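Long-range contact in gamma-glutamyltranspeptidase (Ggt) (Helicobacter pylori 26695, PDB 5BPK), which probably transfers the gamma-glutamyl group of glutathione and related compounds to acceptors or water, as an N-terminal nucleophile hydrolase: residues 1-10 and 14-26. Sequence-based numbering, arbitrary orientation. Where two conformers were deposited one is given.
Sequences TTHYSVADRW and VSVTYTINASYGS. With 4UD ((2S)-amino[(5S)-4,5-dihydro-1,2-oxazol-5-yl]acetic acid), chain O.
His3 and Thr17 form a non-hydrogen-bonded pair of the antiparallel hairpin of strands 2-8 and 13-19. His3 sets CG anti to the backbone N (chi1 -178°), which lays the imidazole across the partner strand, with Val16 O over one face. CB, CG and CD2 all lie near Val16 O, CG the closest of the three at 3.6 Å. ND1 is hydrogen-bonded to Thr17 OG1 at 2.7 Å, CE1 comes to 2.9 Å from Ser15 OG, and NE2 donates in the ring plane to Ser5 OG at 2.9 Å, a bond more bent (131°) than that of ND1. Bonds at both ring nitrogens fix the imidazole's rotation. Ser5 OG has a further bond to Asn165.

On the opposite face of the hairpin from His3, with Thr2, Val16 and Tyr18, Tyr4 lays its ring over Val16, whose CB makes a CH-pi contact 3.7 Å from the ring centroid. The same ring makes an offset edge-to-face pair with Tyr18, planes at 86°.

At the hairpin's open end the N-terminal Thr1 is bonded covalently through OG1 to C3 of the acivicin-derived ligand. Asn21 OD1 accepts from ligand N7 at 2.8 Å and is also hydrogen-bonded to Tyr54 OH, consistent with the Ntn-hydrolase active site. Val88 of strand 84-89 touches Ser5 and Ser15, Ile167 of strand 166-171 packs on Ser5, and a strand of the neighbouring Ggt chain extends the sheet.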
loop_
_atom_site.group_PDB
_atom_site.type_symbol
_atom_site.label_atom_id
_atom_site.label_comp_id
_atom_site.label_asym_id
_atom_site.label_seq_id
_atom_site.Cartn_x
_atom_site.Cartn_y
_atom_site.Cartn_z
ATOM N N THR B 1 6.216 -2.253 -0.266
ATOM C CA THR B 1 5.180 -1.398 0.375
ATOM C C THR B 1 5.158 -1.507 1.881
ATOM O O THR B 1 5.643 -2.469 2.472
ATOM C CB THR B 1 3.803 -1.837 -0.043
ATOM O OG1 THR B 1 3.931 -2.885 -1.004
ATOM C CG2 THR B 1 2.983 -0.667 -0.572
ATOM N N THR B 2 4.545 -0.519 2.510
ATOM C CA THR B 2 4.324 -0.591 3.947
ATOM C C THR B 2 3.097 0.252 4.297
ATOM O O THR B 2 2.806 1.239 3.629
ATOM C CB THR B 2 5.591 -0.143 4.727
ATOM O OG1 THR B 2 5.523 -0.600 6.083
ATOM C CG2 THR B 2 5.791 1.372 4.691
ATOM N N HIS B 3 2.335 -0.210 5.287
ATOM C CA HIS B 3 1.136 0.482 5.732
ATOM C C HIS B 3 1.287 0.930 7.181
ATOM O O HIS B 3 1.787 0.177 8.019
ATOM C CB HIS B 3 -0.116 -0.405 5.637
ATOM C CG HIS B 3 -1.344 0.323 6.054
ATOM N ND1 HIS B 3 -1.969 1.218 5.219
ATOM C CD2 HIS B 3 -1.974 0.417 7.249
ATOM C CE1 HIS B 3 -2.949 1.811 5.874
ATOM N NE2 HIS B 3 -2.978 1.334 7.106
ATOM N N TYR B 4 0.821 2.136 7.487
ATOM C CA TYR B 4 0.699 2.552 8.878
ATOM C C TYR B 4 -0.634 3.240 9.175
ATOM O O TYR B 4 -1.252 3.813 8.297
ATOM C CB TYR B 4 1.911 3.381 9.286
ATOM C CG TYR B 4 2.178 4.680 8.550
ATOM C CD1 TYR B 4 3.016 4.723 7.424
ATOM C CD2 TYR B 4 1.665 5.877 9.026
ATOM C CE1 TYR B 4 3.291 5.933 6.775
ATOM C CE2 TYR B 4 1.932 7.095 8.385
ATOM C CZ TYR B 4 2.760 7.123 7.281
ATOM O OH TYR B 4 3.023 8.336 6.680
ATOM N N SER B 5 -1.059 3.135 10.434
ATOM C CA SER B 5 -2.376 3.517 10.879
ATOM C C SER B 5 -2.245 4.360 12.140
ATOM O O SER B 5 -1.496 3.992 13.060
ATOM C CB SER B 5 -3.213 2.269 11.181
ATOM O OG SER B 5 -3.494 1.512 9.999
ATOM N N VAL B 6 -3.003 5.455 12.197
ATOM C CA VAL B 6 -2.964 6.363 13.333
ATOM C C VAL B 6 -4.382 6.784 13.711
ATOM O O VAL B 6 -5.192 7.094 12.846
ATOM C CB VAL B 6 -2.137 7.657 13.043
ATOM C CG1 VAL B 6 -1.923 8.450 14.327
ATOM C CG2 VAL B 6 -0.785 7.333 12.364
ATOM N N ALA B 7 -4.661 6.820 15.008
ATOM C CA ALA B 7 -5.922 7.372 15.508
ATOM C C ALA B 7 -5.641 8.140 16.789
ATOM O O ALA B 7 -4.930 7.623 17.666
ATOM C CB ALA B 7 -6.942 6.269 15.744
ATOM N N ASP B 8 -6.165 9.368 16.874
ATOM C CA ASP B 8 -5.915 10.246 18.019
ATOM C C ASP B 8 -7.134 10.364 18.948
ATOM O O ASP B 8 -8.182 9.772 18.694
ATOM C CB ASP B 8 -5.364 11.617 17.578
ATOM C CG ASP B 8 -6.363 12.472 16.818
ATOM O OD1 ASP B 8 -7.592 12.339 17.012
ATOM O OD2 ASP B 8 -5.891 13.315 16.026
ATOM N N ARG B 9 -6.983 11.114 20.035
ATOM C CA ARG B 9 -8.028 11.198 21.057
ATOM C C ARG B 9 -9.246 12.011 20.620
ATOM O O ARG B 9 -10.327 11.872 21.203
ATOM C CB ARG B 9 -7.451 11.782 22.349
ATOM C CG ARG B 9 -7.052 13.247 22.265
ATOM C CD ARG B 9 -6.076 13.606 23.379
ATOM N NE ARG B 9 -6.659 13.464 24.717
ATOM C CZ ARG B 9 -6.003 13.752 25.836
ATOM N NH1 ARG B 9 -6.586 13.601 27.019
ATOM N NH2 ARG B 9 -4.757 14.198 25.771
ATOM N N TRP B 10 -9.077 12.846 19.597
ATOM C CA TRP B 10 -10.146 13.743 19.158
ATOM C C TRP B 10 -11.089 13.128 18.141
ATOM O O TRP B 10 -12.154 13.675 17.877
ATOM C CB TRP B 10 -9.565 15.052 18.620
ATOM C CG TRP B 10 -8.785 15.781 19.675
ATOM C CD1 TRP B 10 -9.295 16.498 20.718
ATOM C CD2 TRP B 10 -7.364 15.811 19.827
ATOM N NE1 TRP B 10 -8.279 17.008 21.488
ATOM C CE2 TRP B 10 -7.081 16.605 20.960
ATOM C CE3 TRP B 10 -6.297 15.274 19.100
ATOM C CZ2 TRP B 10 -5.782 16.852 21.387
ATOM C CZ3 TRP B 10 -5.010 15.522 19.524
ATOM C CH2 TRP B 10 -4.757 16.300 20.650
ATOM N N VAL B 14 -5.904 8.434 10.360
ATOM C CA VAL B 14 -5.115 8.544 9.145
ATOM C C VAL B 14 -4.585 7.146 8.831
ATOM O O VAL B 14 -3.944 6.507 9.673
ATOM C CB VAL B 14 -3.928 9.517 9.334
ATOM C CG1 VAL B 14 -3.138 9.655 8.051
ATOM C CG2 VAL B 14 -4.418 10.891 9.806
ATOM N N SER B 15 -4.859 6.686 7.618
ATOM C CA SER B 15 -4.454 5.373 7.157
ATOM C C SER B 15 -3.596 5.593 5.914
ATOM O O SER B 15 -4.079 6.132 4.916
ATOM C CB SER B 15 -5.697 4.551 6.849
ATOM O OG SER B 15 -5.382 3.190 6.681
ATOM N N VAL B 16 -2.307 5.251 6.010
ATOM C CA VAL B 16 -1.338 5.567 4.963
ATOM C C VAL B 16 -0.680 4.295 4.436
ATOM O O VAL B 16 -0.086 3.539 5.214
ATOM C CB VAL B 16 -0.215 6.485 5.472
ATOM C CG1 VAL B 16 0.759 6.807 4.317
ATOM C CG2 VAL B 16 -0.785 7.763 6.117
ATOM N N THR B 17 -0.815 4.046 3.137
ATOM C CA THR B 17 -0.017 3.024 2.468
ATOM C C THR B 17 0.892 3.728 1.481
ATOM O O THR B 17 0.439 4.536 0.632
ATOM C CB THR B 17 -0.860 1.961 1.731
ATOM O OG1 THR B 17 -2.002 1.586 2.510
ATOM C CG2 THR B 17 -0.013 0.706 1.442
ATOM N N TYR B 18 2.185 3.460 1.584
ATOM C CA TYR B 18 3.124 4.080 0.651
ATOM C C TYR B 18 4.301 3.158 0.366
ATOM O O TYR B 18 4.458 2.105 1.016
ATOM C CB TYR B 18 3.511 5.499 1.119
ATOM C CG TYR B 18 4.655 5.645 2.122
ATOM C CD1 TYR B 18 4.893 4.700 3.120
ATOM C CD2 TYR B 18 5.465 6.771 2.096
ATOM C CE1 TYR B 18 5.945 4.849 4.021
ATOM C CE2 TYR B 18 6.524 6.929 2.997
ATOM C CZ TYR B 18 6.758 5.965 3.949
ATOM O OH TYR B 18 7.803 6.100 4.837
ATOM N N THR B 19 5.091 3.504 -0.644
ATOM C CA THR B 19 5.899 2.483 -1.300
ATOM C C THR B 19 6.874 3.017 -2.330
ATOM O O THR B 19 6.681 4.101 -2.875
ATOM C CB THR B 19 4.953 1.471 -2.016
ATOM O OG1 THR B 19 5.668 0.283 -2.383
ATOM C CG2 THR B 19 4.294 2.105 -3.241
ATOM N N ILE B 20 7.899 2.210 -2.594
ATOM C CA ILE B 20 8.733 2.340 -3.782
ATOM C C ILE B 20 8.522 1.149 -4.750
ATOM O O ILE B 20 9.274 0.969 -5.695
ATOM C CB ILE B 20 10.224 2.560 -3.412
ATOM C CG1 ILE B 20 10.716 1.574 -2.335
ATOM C CG2 ILE B 20 10.442 4.013 -2.989
ATOM C CD1 ILE B 20 12.226 1.703 -2.052
ATOM N N ASN B 21 7.435 0.412 -4.500
ATOM C CA ASN B 21 6.968 -0.772 -5.221
ATOM C C ASN B 21 7.671 -2.054 -4.759
ATOM O O ASN B 21 7.321 -2.583 -3.704
ATOM C CB ASN B 21 6.942 -0.601 -6.746
ATOM C CG ASN B 21 6.199 -1.732 -7.434
ATOM O OD1 ASN B 21 5.416 -2.435 -6.797
ATOM N ND2 ASN B 21 6.449 -1.921 -8.725
ATOM N N ALA B 22 8.639 -2.566 -5.517
ATOM C CA ALA B 22 9.364 -3.752 -5.078
ATOM C C ALA B 22 10.175 -3.455 -3.814
ATOM O O ALA B 22 10.319 -2.315 -3.404
ATOM C CB ALA B 22 10.282 -4.271 -6.184
ATOM N N SER B 23 10.673 -4.509 -3.188
ATOM C CA SER B 23 11.608 -4.366 -2.099
ATOM C C SER B 23 12.836 -3.605 -2.605
ATOM O O SER B 23 13.532 -4.058 -3.533
ATOM C CB SER B 23 12.007 -5.732 -1.560
ATOM O OG SER B 23 12.843 -5.603 -0.428
ATOM N N TYR B 24 13.091 -2.446 -1.991
ATOM C CA TYR B 24 14.162 -1.512 -2.388
ATOM C C TYR B 24 13.919 -0.863 -3.760
ATOM O O TYR B 24 14.839 -0.343 -4.389
ATOM C CB TYR B 24 15.557 -2.138 -2.280
ATOM C CG TYR B 24 15.856 -2.664 -0.895
ATOM C CD1 TYR B 24 16.279 -1.809 0.125
ATOM C CD2 TYR B 24 15.707 -4.007 -0.594
ATOM C CE1 TYR B 24 16.544 -2.283 1.389
ATOM C CE2 TYR B 24 15.975 -4.489 0.667
ATOM C CZ TYR B 24 16.392 -3.623 1.656
ATOM O OH TYR B 24 16.640 -4.084 2.918
ATOM N N GLY B 25 12.661 -0.870 -4.192
ATOM C CA GLY B 25 12.238 -0.144 -5.381
ATOM C C GLY B 25 12.972 -0.644 -6.605
ATOM O O GLY B 25 13.062 -1.867 -6.843
ATOM N N SER B 26 13.508 0.304 -7.367
ATOM C CA SER B 26 14.260 0.006 -8.581
ATOM C C SER B 26 15.684 -0.460 -8.292
ATOM O O SER B 26 16.423 -0.798 -9.219
ATOM C CB SER B 26 14.339 1.246 -9.457
ATOM O OG SER B 26 15.252 2.186 -8.916
HETATM C C3 4UD O . 3.180 -2.668 -2.082
HETATM C C4 4UD O . 2.342 -1.667 -3.878
HETATM C C5 4UD O . 3.652 -2.299 -3.446
HETATM C C6 4UD O . 2.050 -1.710 -5.385
HETATM C C8 4UD O . 0.759 -0.950 -5.594
HETATM O O9 4UD O . 0.750 0.255 -5.665
HETATM O O10 4UD O . -0.415 -1.613 -5.698
HETATM N N7 4UD O . 3.113 -1.030 -6.138
HETATM O O2 4UD O . 1.320 -2.413 -3.222
HETATM N N1 4UD O . 1.890 -2.707 -2.050
HETATM O O HOH W 1 8.542 -0.753 -1.549
#